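Local atomic coordinates of esterase (Sinorhizobium meliloti 1021, PDB entry 4TX1), a protein that acts as a carbohydrate acetylesterase of the SGNH-hydrolase family, probably cleaving acetyl groups from esterified substrates and perhaps aryl esters as well. Residues V16-G20 and V81-L86; T64-D69 and D103-H109; V123-R127 and E181-G185; L142-P146 and L171-Y175; S191-T195 and N207-V211. All coordinates share one frame; numbering follows the deposited sequence.

Interaction 1 of 5, residues V16-G20 and V81-L86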
# COMPACT_ATOMS: atom_id res chain seq x y z
N VAL A 16 8.40 1.54 -29.28
CA VAL A 16 7.58 0.36 -29.01
C VAL A 16 7.94 -0.14 -27.61
O VAL A 16 9.11 -0.41 -27.35
CB VAL A 16 7.91 -0.82 -29.96
CG1 VAL A 16 7.06 -2.04 -29.70
CG2 VAL A 16 7.76 -0.39 -31.46
N LEU A 17 6.94 -0.27 -26.75
CA LEU A 17 7.14 -0.89 -25.42
C LEU A 17 6.66 -2.31 -25.45
O LEU A 17 5.50 -2.60 -25.83
CB LEU A 17 6.40 -0.11 -24.31
CG LEU A 17 6.37 -0.73 -22.88
CD1 LEU A 17 7.75 -0.65 -22.25
CD2 LEU A 17 5.28 0.03 -22.10
N CYS A 18 7.52 -3.20 -24.96
CA CYS A 18 7.23 -4.62 -24.85
C CYS A 18 7.08 -5.00 -23.38
O CYS A 18 8.06 -5.00 -22.63
CB CYS A 18 8.29 -5.49 -25.44
SG CYS A 18 8.61 -5.10 -27.21
N TYR A 19 5.85 -5.21 -22.98
CA TYR A 19 5.50 -5.46 -21.55
C TYR A 19 5.13 -6.85 -21.34
O TYR A 19 4.09 -7.36 -21.81
CB TYR A 19 4.37 -4.52 -21.16
CG TYR A 19 4.13 -4.34 -19.65
CD1 TYR A 19 5.07 -3.68 -18.86
CD2 TYR A 19 2.99 -4.82 -19.03
CE1 TYR A 19 4.85 -3.42 -17.51
CE2 TYR A 19 2.80 -4.66 -17.63
CZ TYR A 19 3.71 -3.92 -16.90
OH TYR A 19 3.54 -3.67 -15.56
N GLY A 20 5.98 -7.58 -20.59
CA GLY A 20 5.74 -8.98 -20.39
C GLY A 20 6.40 -9.58 -19.16
O GLY A 20 6.71 -8.85 -18.20
N VAL A 81 2.05 -1.84 -11.71
CA VAL A 81 3.31 -1.38 -12.22
C VAL A 81 3.17 -0.59 -13.53
O VAL A 81 3.98 0.31 -13.84
CB VAL A 81 4.34 -2.48 -12.25
CG1 VAL A 81 5.64 -2.04 -12.98
CG2 VAL A 81 4.61 -2.95 -10.82
N LEU A 82 2.19 -0.93 -14.32
CA LEU A 82 2.24 -0.43 -15.71
C LEU A 82 2.24 1.09 -15.86
O LEU A 82 3.02 1.61 -16.61
CB LEU A 82 1.07 -1.02 -16.51
CG LEU A 82 0.94 -0.55 -17.96
CD1 LEU A 82 2.16 -0.97 -18.77
CD2 LEU A 82 -0.34 -1.08 -18.58
N PRO A 83 1.40 1.85 -15.04
CA PRO A 83 1.46 3.30 -15.19
C PRO A 83 2.85 3.90 -15.07
O PRO A 83 3.20 4.78 -15.85
CB PRO A 83 0.50 3.81 -14.12
CG PRO A 83 -0.48 2.71 -13.94
CD PRO A 83 0.39 1.44 -14.05
N THR A 84 3.64 3.45 -14.12
CA THR A 84 4.99 3.90 -13.92
C THR A 84 5.88 3.57 -15.12
O THR A 84 6.65 4.44 -15.57
CB THR A 84 5.59 3.27 -12.69
OG1 THR A 84 4.77 3.70 -11.55
CG2 THR A 84 7.04 3.68 -12.46
N VAL A 85 5.69 2.40 -15.72
CA VAL A 85 6.41 2.02 -16.95
C VAL A 85 6.00 2.86 -18.16
O VAL A 85 6.85 3.40 -18.90
CB VAL A 85 6.24 0.53 -17.17
CG1 VAL A 85 6.96 0.06 -18.46
CG2 VAL A 85 6.88 -0.20 -15.97
N LEU A 86 4.70 3.09 -18.30
CA LEU A 86 4.22 3.95 -19.42
C LEU A 86 4.81 5.35 -19.30
O LEU A 86 5.28 5.98 -20.25
CB LEU A 86 2.72 4.01 -19.36
CG LEU A 86 1.93 2.76 -19.70
CD1 LEU A 86 0.43 2.96 -19.46
CD2 LEU A 86 2.16 2.17 -21.14
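A strand of the central parallel sheet and a helix packed over it make this contact of the SGNH fold: Leu17 and Tyr19 on strand 14-20 meet Leu82, Val85 and Leu86 on helix 78-89. The short segments run nearly antiparallel, at 159°, with axes 10.9 Å apart, a spacing that large apolar side chains fill from both sides. Side chains alternate along a strand, and it is the two on the helix side that reach across. Tyr19 does most of the work. Its CG stands opposite the backbone N (chi1 -164°), which extends the ring toward the helix, and Leu82 CD1 sits squarely over one face, 3.7 Å from the ring centroid and 4° off the normal, a CH-pi contact. Val85 CG2 approaches the same ring obliquely, 4.1 Å from Tyr19 CE1. The phenol oxygen touches Val81, with Tyr19 OH 3.6 Å from Val81 CB. It also lies 3.3 Å from Leu82 N, at an angle too poor for a hydrogen bond; its polar partner is Gly78 O, one turn earlier in the helix. Beyond the ring, the forked end of Leu17 divides its contacts: CD1 lies 3.9 Å from Val85 CG1, and CD2 equally far from Leu86 CD2. Strands 53-59 and 94-98 flank strand 14-20, which ends at Gly20, where the family's GDSL sequence begins. Because the interface itself is held by dispersion and CH-pi forces, its cohesion depends on complementary shape, while the tyrosine hydroxyl is satisfied by a helix carbonyl, which also fixes the outer end of the ring.

Interaction 2 of 5, residues T64-D69 and D103-H109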
# COMPACT_ATOMS: atom_id res chain seq x y z
N THR A 64 2.16 -11.08 -13.51
CA THR A 64 0.81 -11.46 -13.81
C THR A 64 0.13 -10.29 -14.53
O THR A 64 0.66 -9.16 -14.59
CB THR A 64 0.02 -11.72 -12.55
OG1 THR A 64 -0.27 -10.43 -11.90
CG2 THR A 64 0.78 -12.68 -11.57
N THR A 65 -1.08 -10.54 -15.06
CA THR A 65 -1.77 -9.50 -15.72
C THR A 65 -2.16 -8.41 -14.73
O THR A 65 -1.84 -7.23 -14.92
CB THR A 65 -3.01 -10.07 -16.49
OG1 THR A 65 -3.92 -10.66 -15.56
CG2 THR A 65 -2.67 -11.09 -17.63
N ALA A 66 -2.83 -8.76 -13.65
CA ALA A 66 -3.41 -7.74 -12.75
C ALA A 66 -3.58 -8.27 -11.34
O ALA A 66 -4.54 -7.89 -10.60
CB ALA A 66 -4.77 -7.22 -13.29
N TYR A 67 -2.70 -9.17 -10.95
CA TYR A 67 -2.83 -9.92 -9.68
C TYR A 67 -1.57 -9.85 -8.85
O TYR A 67 -0.47 -9.94 -9.31
CB TYR A 67 -3.24 -11.36 -9.97
CG TYR A 67 -4.52 -11.45 -10.79
CD1 TYR A 67 -5.80 -11.36 -10.17
CD2 TYR A 67 -4.47 -11.53 -12.14
CE1 TYR A 67 -6.93 -11.34 -10.94
CE2 TYR A 67 -5.65 -11.47 -12.92
CZ TYR A 67 -6.87 -11.41 -12.29
OH TYR A 67 -8.00 -11.45 -13.07
N ASP A 68 -1.73 -9.76 -7.54
CA ASP A 68 -0.59 -9.68 -6.67
C ASP A 68 0.12 -11.03 -6.50
O ASP A 68 -0.51 -12.11 -6.42
CB ASP A 68 -1.11 -9.32 -5.28
CG ASP A 68 -1.72 -7.93 -5.22
OD1 ASP A 68 -1.22 -7.03 -5.95
OD2 ASP A 68 -2.82 -7.84 -4.51
N ASP A 69 1.41 -10.96 -6.40
CA ASP A 69 2.30 -12.08 -6.13
C ASP A 69 3.48 -11.58 -5.39
O ASP A 69 4.27 -10.79 -5.91
CB ASP A 69 2.66 -12.81 -7.44
CG ASP A 69 3.60 -13.97 -7.23
OD1 ASP A 69 4.18 -14.02 -6.17
OD2 ASP A 69 3.83 -14.81 -8.17
N ASP A 103 -0.66 -16.13 -14.79
CA ASP A 103 -2.06 -16.19 -14.40
C ASP A 103 -2.58 -17.66 -14.39
O ASP A 103 -3.59 -17.97 -13.73
CB ASP A 103 -2.99 -15.40 -15.31
CG ASP A 103 -2.84 -13.90 -15.18
OD1 ASP A 103 -1.66 -13.43 -15.37
OD2 ASP A 103 -3.86 -13.12 -15.08
N MET A 104 -1.83 -18.57 -15.06
CA MET A 104 -2.23 -19.99 -15.03
C MET A 104 -1.89 -20.74 -13.76
O MET A 104 -2.35 -21.86 -13.54
CB MET A 104 -1.55 -20.68 -16.26
CG MET A 104 -1.81 -20.05 -17.60
SD MET A 104 -3.60 -20.13 -18.06
CE MET A 104 -4.27 -18.56 -17.55
N LYS A 105 -1.12 -20.09 -12.86
CA LYS A 105 -0.85 -20.61 -11.55
C LYS A 105 -2.05 -20.59 -10.68
O LYS A 105 -2.66 -19.53 -10.49
CB LYS A 105 0.22 -19.72 -10.86
CG LYS A 105 1.56 -19.69 -11.57
CD LYS A 105 2.44 -18.66 -10.86
CE LYS A 105 3.83 -18.59 -11.45
NZ LYS A 105 4.75 -17.54 -10.83
N PRO A 106 -2.41 -21.73 -10.07
CA PRO A 106 -3.52 -21.73 -9.10
C PRO A 106 -3.46 -20.70 -8.00
O PRO A 106 -4.49 -20.14 -7.62
CB PRO A 106 -3.44 -23.15 -8.52
CG PRO A 106 -2.96 -24.00 -9.69
CD PRO A 106 -2.00 -23.11 -10.45
N ILE A 107 -2.29 -20.44 -7.49
CA ILE A 107 -2.14 -19.45 -6.44
C ILE A 107 -2.55 -18.08 -6.98
O ILE A 107 -2.96 -17.26 -6.14
CB ILE A 107 -0.76 -19.36 -5.77
CG1 ILE A 107 0.35 -19.03 -6.75
CG2 ILE A 107 -0.45 -20.74 -5.03
CD1 ILE A 107 1.71 -18.54 -6.11
N ILE A 108 -2.47 -17.82 -8.30
CA ILE A 108 -2.84 -16.51 -8.84
C ILE A 108 -4.31 -16.48 -9.15
O ILE A 108 -5.06 -15.61 -8.66
CB ILE A 108 -1.92 -16.10 -10.01
CG1 ILE A 108 -0.44 -16.14 -9.62
CG2 ILE A 108 -2.42 -14.77 -10.61
CD1 ILE A 108 -0.04 -15.16 -8.48
N HIS A 109 -4.76 -17.45 -9.94
CA HIS A 109 -6.16 -17.85 -10.03
C HIS A 109 -6.31 -19.03 -10.97
O HIS A 109 -7.30 -19.80 -10.80
CB HIS A 109 -7.07 -16.68 -10.49
CG HIS A 109 -6.67 -16.06 -11.80
ND1 HIS A 109 -5.93 -14.88 -11.93
CD2 HIS A 109 -6.87 -16.50 -13.05
CE1 HIS A 109 -5.70 -14.64 -13.22
NE2 HIS A 109 -6.27 -15.61 -13.91
O HOH W 1 3.40 -15.05 -10.81
O HOH W 2 4.67 -17.38 -8.13
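Asp103 faces Thr65 with both carboxylate oxygens: OD1 accepts from Thr65 N (3.0 Å, 155°) and OD2 from Thr65 OG1 (a short 2.5 Å), each through its syn lone pair. A carboxylate suits this place because its two oxygens match a backbone N-H and a hydroxyl of one residue. Asp103 closes the GSND sequence, corresponding to the GxND block of SGNH hydrolases, whose asparagine generally contributes to the oxyanion hole. Farther on, Lys105 stretches, extended beyond CG, to Asp69. Lys105 NZ and Asp69 OD2 form a long salt bridge of 3.9 Å, and two waters bridge the gap, each donating to OD2 and accepting from NZ. Asp69 OD1 accepts from Leu71 N, and OD2 also pairs with Arg76. Ile108 supplies the apolar centre: its CG2 lies 3.6 Å from Tyr67 CB, and its CD1 3.7 Å from Asp69 CB, while Thr64 CG2 flanks it. His109 turns an edge to the face of Tyr67 in a T-shaped pair, planes at 61°, of uncertain exact spacing. Both loops lie against helix 112-127, where Tyr67 OH bonds to Gly114 O, Thr65 packs on Ile119 and Asp103 on Ala115; Ile107 of the third subunit packs on Tyr67 and His109.

Interaction 3 of 5, residues V123-R127 and E181-G185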
# COMPACT_ATOMS: atom_id res chain seq x y z
N VAL A 123 -5.17 -2.78 -20.98
CA VAL A 123 -5.51 -1.95 -22.16
C VAL A 123 -6.06 -0.63 -21.66
O VAL A 123 -5.72 0.44 -22.17
CB VAL A 123 -6.50 -2.68 -23.11
CG1 VAL A 123 -6.96 -1.70 -24.19
CG2 VAL A 123 -5.77 -3.92 -23.67
N ASN A 124 -7.00 -0.70 -20.74
CA ASN A 124 -7.63 0.55 -20.22
C ASN A 124 -6.63 1.50 -19.53
O ASN A 124 -6.77 2.72 -19.64
CB ASN A 124 -8.77 0.19 -19.26
CG ASN A 124 -10.00 -0.35 -20.03
OD1 ASN A 124 -10.38 0.22 -21.10
ND2 ASN A 124 -10.57 -1.45 -19.55
N LEU A 125 -5.62 0.93 -18.84
CA LEU A 125 -4.56 1.74 -18.24
C LEU A 125 -3.81 2.51 -19.30
O LEU A 125 -3.39 3.65 -19.07
CB LEU A 125 -3.61 0.87 -17.36
CG LEU A 125 -4.29 0.42 -16.06
CD1 LEU A 125 -3.37 -0.69 -15.47
CD2 LEU A 125 -4.47 1.59 -15.08
N VAL A 126 -3.57 1.91 -20.47
CA VAL A 126 -2.87 2.58 -21.54
C VAL A 126 -3.79 3.73 -22.07
O VAL A 126 -3.31 4.90 -22.24
CB VAL A 126 -2.50 1.63 -22.70
CG1 VAL A 126 -1.91 2.44 -23.84
CG2 VAL A 126 -1.49 0.56 -22.22
N ARG A 127 -5.03 3.38 -22.30
CA ARG A 127 -5.93 4.29 -22.96
C ARG A 127 -6.26 5.48 -22.09
O ARG A 127 -6.62 6.51 -22.59
CB ARG A 127 -7.17 3.55 -23.35
CG ARG A 127 -6.86 2.44 -24.33
CD ARG A 127 -7.56 2.68 -25.60
NE ARG A 127 -7.10 1.92 -26.74
CZ ARG A 127 -7.80 0.94 -27.27
NH1 ARG A 127 -8.92 0.56 -26.71
NH2 ARG A 127 -7.38 0.35 -28.35
N GLU A 181 -12.89 -6.60 -29.64
CA GLU A 181 -13.81 -5.82 -28.80
C GLU A 181 -13.23 -4.46 -28.48
O GLU A 181 -13.90 -3.45 -28.60
CB GLU A 181 -14.15 -6.65 -27.59
CG GLU A 181 -15.15 -6.05 -26.62
CD GLU A 181 -15.02 -6.70 -25.24
OE1 GLU A 181 -15.08 -5.95 -24.23
OE2 GLU A 181 -14.80 -7.97 -25.20
N LEU A 182 -11.91 -4.39 -28.25
CA LEU A 182 -11.27 -3.18 -27.84
C LEU A 182 -10.46 -2.46 -28.92
O LEU A 182 -9.73 -1.52 -28.61
CB LEU A 182 -10.32 -3.49 -26.63
CG LEU A 182 -10.94 -4.09 -25.35
CD1 LEU A 182 -9.86 -4.29 -24.27
CD2 LEU A 182 -12.08 -3.23 -24.86
N ASP A 183 -10.55 -2.86 -30.17
CA ASP A 183 -9.72 -2.21 -31.16
C ASP A 183 -8.25 -2.22 -30.95
O ASP A 183 -7.56 -1.20 -31.10
CB ASP A 183 -10.13 -0.75 -31.26
CG ASP A 183 -10.72 -0.48 -32.54
OD1 ASP A 183 -11.90 -0.91 -32.70
OD2 ASP A 183 -9.97 0.06 -33.39
N CYS A 184 -7.74 -3.39 -30.61
CA CYS A 184 -6.33 -3.62 -30.47
C CYS A 184 -5.95 -4.62 -31.58
O CYS A 184 -6.80 -5.42 -32.04
CB CYS A 184 -6.07 -4.39 -29.12
SG CYS A 184 -6.27 -3.31 -27.72
N GLY A 185 -4.64 -4.67 -31.87
CA GLY A 185 -4.09 -5.79 -32.64
C GLY A 185 -4.01 -7.05 -31.83
O GLY A 185 -3.98 -7.00 -30.56
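The guanidinium of Arg127 turns its edge to the end of the opposing helix: Leu182 O lies only 2° out of its plane and receives two hydrogen bonds, from NH1 at 2.9 Å and from NH2 at 3.0 Å. On one face sits Val123 CG1, from one turn earlier in the same helix, 3.9 Å above the plane and offset toward the rim. Asp183 O is also near the plane at the edge and takes a weak bond from NH2, 3.2 Å long with an angle of 123°, whereas Cys184 SG comes in obliquely. A bend at chi2 (-119°) swings the long chain round to these carbonyls. Asp183 has positive phi and forms a Schellman motif at the close of helix 171-182, where the positive charge of an arginine probably interacts favourably with the negative end of the helix dipole. Below this polar rim lies a small apolar patch. Val123 CG1 is 3.9 Å from Leu182 CD1 and equally far from Cys184 SG, so the compact branched valine touches both residues at once. An alanine at Val123 would remove both methyl branches, and this is likely to open a gap beside Leu182 and Cys184 and uncover one face of the guanidinium. Ile141 of strand 140-145 lines the floor of the patch, touching Val123, Arg127 and Cys184, and Gly185 continues into strand 185-188 at the sheet edge.

Interaction 4 of 5, residues L142-P146 and L171-Y175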
# COMPACT_ATOMS: atom_id res chain seq x y z
N LEU A 142 -1.00 -3.89 -29.15
CA LEU A 142 -0.94 -5.26 -29.66
C LEU A 142 -1.02 -6.25 -28.49
O LEU A 142 -0.06 -6.26 -27.66
CB LEU A 142 0.32 -5.46 -30.41
CG LEU A 142 0.55 -6.62 -31.36
CD1 LEU A 142 1.96 -6.97 -31.78
CD2 LEU A 142 -0.67 -7.49 -31.76
N ILE A 143 -2.01 -7.11 -28.52
CA ILE A 143 -2.21 -8.16 -27.53
C ILE A 143 -1.61 -9.45 -28.10
O ILE A 143 -2.05 -9.95 -29.12
CB ILE A 143 -3.65 -8.39 -27.15
CG1 ILE A 143 -4.18 -7.09 -26.52
CG2 ILE A 143 -3.81 -9.59 -26.20
CD1 ILE A 143 -5.67 -7.00 -26.33
N VAL A 144 -0.62 -10.01 -27.42
CA VAL A 144 -0.01 -11.25 -27.85
C VAL A 144 -0.35 -12.37 -26.87
O VAL A 144 -0.11 -12.29 -25.61
CB VAL A 144 1.49 -11.10 -28.04
CG1 VAL A 144 2.05 -12.43 -28.56
CG2 VAL A 144 1.88 -9.93 -28.92
N SER A 145 -0.96 -13.45 -27.35
CA SER A 145 -1.24 -14.60 -26.50
C SER A 145 0.13 -15.38 -26.41
O SER A 145 0.82 -15.60 -27.45
CB SER A 145 -2.39 -15.49 -26.94
OG SER A 145 -2.09 -15.90 -28.29
N PRO A 146 0.56 -15.73 -25.18
CA PRO A 146 1.85 -16.35 -25.07
C PRO A 146 1.71 -17.82 -25.60
O PRO A 146 0.62 -18.42 -25.60
CB PRO A 146 2.12 -16.40 -23.55
CG PRO A 146 0.72 -16.38 -22.95
CD PRO A 146 -0.06 -15.45 -23.87
N LEU A 171 -6.17 -19.12 -24.04
CA LEU A 171 -5.80 -17.70 -24.13
C LEU A 171 -5.85 -17.10 -25.53
O LEU A 171 -6.29 -15.98 -25.68
CB LEU A 171 -4.37 -17.43 -23.56
CG LEU A 171 -4.19 -17.82 -22.11
CD1 LEU A 171 -2.70 -17.92 -21.79
CD2 LEU A 171 -4.97 -16.84 -21.19
N ALA A 172 -5.41 -17.82 -26.59
CA ALA A 172 -5.43 -17.25 -27.93
C ALA A 172 -6.87 -16.82 -28.38
O ALA A 172 -7.04 -15.72 -28.84
CB ALA A 172 -4.77 -18.18 -28.93
N PRO A 173 -7.89 -17.67 -28.24
CA PRO A 173 -9.21 -17.24 -28.75
C PRO A 173 -9.83 -16.10 -27.90
O PRO A 173 -10.42 -15.15 -28.47
CB PRO A 173 -10.05 -18.52 -28.71
CG PRO A 173 -9.30 -19.54 -27.92
CD PRO A 173 -7.84 -19.12 -27.94
N LEU A 174 -9.66 -16.17 -26.57
CA LEU A 174 -10.13 -15.13 -25.67
C LEU A 174 -9.40 -13.82 -25.94
O LEU A 174 -10.05 -12.77 -25.95
CB LEU A 174 -9.96 -15.56 -24.22
CG LEU A 174 -10.84 -16.66 -23.67
CD1 LEU A 174 -10.49 -16.91 -22.20
CD2 LEU A 174 -12.31 -16.31 -23.89
N TYR A 175 -8.06 -13.84 -26.12
CA TYR A 175 -7.33 -12.62 -26.37
C TYR A 175 -7.73 -12.02 -27.73
O TYR A 175 -7.81 -10.83 -27.91
CB TYR A 175 -5.81 -12.82 -26.35
CG TYR A 175 -5.20 -12.93 -24.96
CD1 TYR A 175 -5.95 -13.23 -23.85
CD2 TYR A 175 -3.83 -12.86 -24.80
CE1 TYR A 175 -5.33 -13.37 -22.56
CE2 TYR A 175 -3.22 -12.96 -23.56
CZ TYR A 175 -3.96 -13.21 -22.43
OH TYR A 175 -3.44 -13.43 -21.14
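Tyr175 rises from helix 171-182 as the main bump, and the end of strand 140-145 offers the hollow that receives it, bounded by Ile143, Ser145 and Pro146. With CG beside its backbone N (chi1 -77°), the ring is laid across the end of the strand. Ile143 CG2 butts against one corner, 3.6 Å from Tyr175 CD2, and Ser145 CA touches that same carbon at 3.6 Å. Farther along, Pro146 CD lies 4.0 Å from Tyr175 CE2, while Val144 O is at the ring edge, in its plane. From the helix side, Leu171 CB covers one face. Ser145 is small enough to fit the notch between Ala172 and the ring: its CB lies 3.6 Å from Ala172 CA and its OG 3.6 Å from Ala172 CB. Such small side chains suit a place where Ser145 CA and Ala172 CA come within 5.2 Å. The short proline ring fills the next dip, Pro146 CG meeting Leu171 CD1 at 3.9 Å. The two buried hydroxyls are satisfied by neighbours, Tyr175 OH by Leu99 O and Ser145 OG by Asp188 OD1. A leucine in place of Tyr175 would probably leave the Leu99 carbonyl without this partner and a gap beside Pro146. The helix segment runs almost antiparallel to the strand, covering strands 140-145 and 185-188 and leaning on Ala115 and Ile119 of helix 112-127, while helix 205-223 packs against Leu142 and Val144.

Interaction 5 of 5, residues S191-T195 and N207-V211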
# COMPACT_ATOMS: atom_id res chain seq x y z
N SER A 191 1.39 -19.59 -32.39
CA SER A 191 1.39 -19.86 -33.84
C SER A 191 2.79 -19.97 -34.44
O SER A 191 2.97 -20.61 -35.50
CB SER A 191 0.62 -18.77 -34.60
OG SER A 191 1.32 -17.58 -34.82
N VAL A 192 3.79 -19.45 -33.75
CA VAL A 192 5.16 -19.45 -34.25
C VAL A 192 6.18 -20.10 -33.30
O VAL A 192 7.36 -20.26 -33.67
CB VAL A 192 5.62 -18.08 -34.66
CG1 VAL A 192 4.80 -17.49 -35.86
CG2 VAL A 192 5.56 -17.09 -33.45
N ALA A 193 5.77 -20.41 -32.07
CA ALA A 193 6.67 -20.81 -30.98
C ALA A 193 5.99 -21.75 -30.05
O ALA A 193 4.75 -21.81 -29.95
CB ALA A 193 7.25 -19.58 -30.20
N ARG A 194 6.77 -22.60 -29.39
CA ARG A 194 6.29 -23.45 -28.39
C ARG A 194 7.19 -23.45 -27.15
O ARG A 194 8.38 -23.14 -27.21
CB ARG A 194 6.15 -24.91 -28.86
CG ARG A 194 7.47 -25.47 -29.26
CD ARG A 194 7.30 -26.78 -30.02
NE ARG A 194 6.65 -27.87 -29.29
CZ ARG A 194 6.30 -29.05 -29.81
NH1 ARG A 194 6.60 -29.38 -31.06
NH2 ARG A 194 5.72 -29.95 -29.03
N THR A 195 6.56 -23.83 -26.06
CA THR A 195 7.17 -23.92 -24.74
C THR A 195 8.03 -25.20 -24.66
O THR A 195 7.84 -26.18 -25.42
CB THR A 195 6.15 -23.90 -23.60
OG1 THR A 195 5.12 -24.91 -23.78
CG2 THR A 195 5.51 -22.50 -23.49
N ASN A 207 12.93 -20.58 -29.83
CA ASN A 207 11.51 -20.31 -29.74
C ASN A 207 11.24 -18.86 -29.31
O ASN A 207 10.27 -18.23 -29.78
CB ASN A 207 10.77 -21.29 -28.92
CG ASN A 207 10.44 -22.58 -29.69
OD1 ASN A 207 9.43 -22.63 -30.35
ND2 ASN A 207 11.28 -23.59 -29.54
N THR A 208 12.15 -18.31 -28.55
CA THR A 208 12.04 -16.87 -28.18
C THR A 208 12.30 -15.99 -29.43
O THR A 208 11.55 -15.07 -29.75
CB THR A 208 13.04 -16.54 -27.11
OG1 THR A 208 12.85 -17.42 -25.99
CG2 THR A 208 12.90 -15.01 -26.66
N ARG A 209 13.32 -16.35 -30.23
CA ARG A 209 13.56 -15.62 -31.48
C ARG A 209 12.37 -15.67 -32.46
O ARG A 209 12.02 -14.63 -33.10
CB ARG A 209 14.82 -16.19 -32.19
CG ARG A 209 16.12 -15.91 -31.50
CD ARG A 209 17.28 -16.57 -32.32
NE ARG A 209 17.39 -15.69 -33.41
CZ ARG A 209 18.11 -14.57 -33.46
NH1 ARG A 209 18.98 -14.23 -32.51
NH2 ARG A 209 17.98 -13.77 -34.55
N ALA A 210 11.67 -16.79 -32.48
CA ALA A 210 10.56 -17.07 -33.40
C ALA A 210 9.43 -16.14 -33.11
O ALA A 210 8.75 -15.65 -34.02
CB ALA A 210 10.09 -18.50 -33.31
N VAL A 211 9.20 -15.87 -31.81
CA VAL A 211 8.18 -14.89 -31.44
C VAL A 211 8.54 -13.56 -32.03
O VAL A 211 7.66 -12.90 -32.60
CB VAL A 211 8.01 -14.76 -29.90
CG1 VAL A 211 7.09 -13.59 -29.60
CG2 VAL A 211 7.56 -16.07 -29.31
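Asn207, near the start of helix 205-223, provides the one hydrogen bond to the loop: its side-chain oxygen OD1 accepts Arg194 N at 2.8 Å, nearly straight at 169°. The donor stands 47° out of the amide's carbonyl plane and is therefore not on a lone pair. Asparagine suits the place because its short side chain brings a neutral acceptor to a loop N-H. Having CG beside the backbone N (chi1 -81°) turns that amide to the loop. The same OD1 lies 3.3 Å from Arg194 O, where two acceptors merely sit side by side. Apolar contacts centre on Ala193, whose methyl enters the shallow groove between helix turns, 3.6 Å from Val211 CG2 and 4.3 Å from Ala210 CB. The small side chain of Ala193 suits a place where its CA comes within 5.0 Å of Asn207 CA. A third group of contacts pairs methyls with carbonyl oxygens. Ala193 CB rests 3.3 Å from Asn207 O, Ala210 CB stands equally near Val192 O, and Val192 CG2 lies over Ala210 O at 3.5 Å. The loop follows strand 185-188 and leads toward the DxxH sequence, which in SGNH hydrolases supplies the aspartate and histidine of the catalytic triad and here falls between the two segments; Thr195 is tied to Pro148 O. The chemistry thus divides the work: small methyls let loop and helix lie close, and one directed amide bond sets the loop's position along the helix, with the side chain of Arg194 on the exposed side of the loop.

Overall arrangement
Interactions 1 and 4 are buried and apolar, each setting a helix against a strand of the same parallel sheet, with tyrosines whose hydroxyls bond to nearby carbonyls. Interaction 2 is also buried but joins two loops, so hydrogen bonds, a water-bridged charge pair and stacked rings replace plain packing. Interaction 3 lies at the surface, where an arginine can serve helix-end carbonyls; it shares helix 171-182 with interaction 4, touches it through Gly185 and Ile143, and packs on interaction 1 through Leu86 and Val126. Interaction 5, partly buried and with centre about 24 Å from that of interaction 3, mixes small methyls with one amide bond.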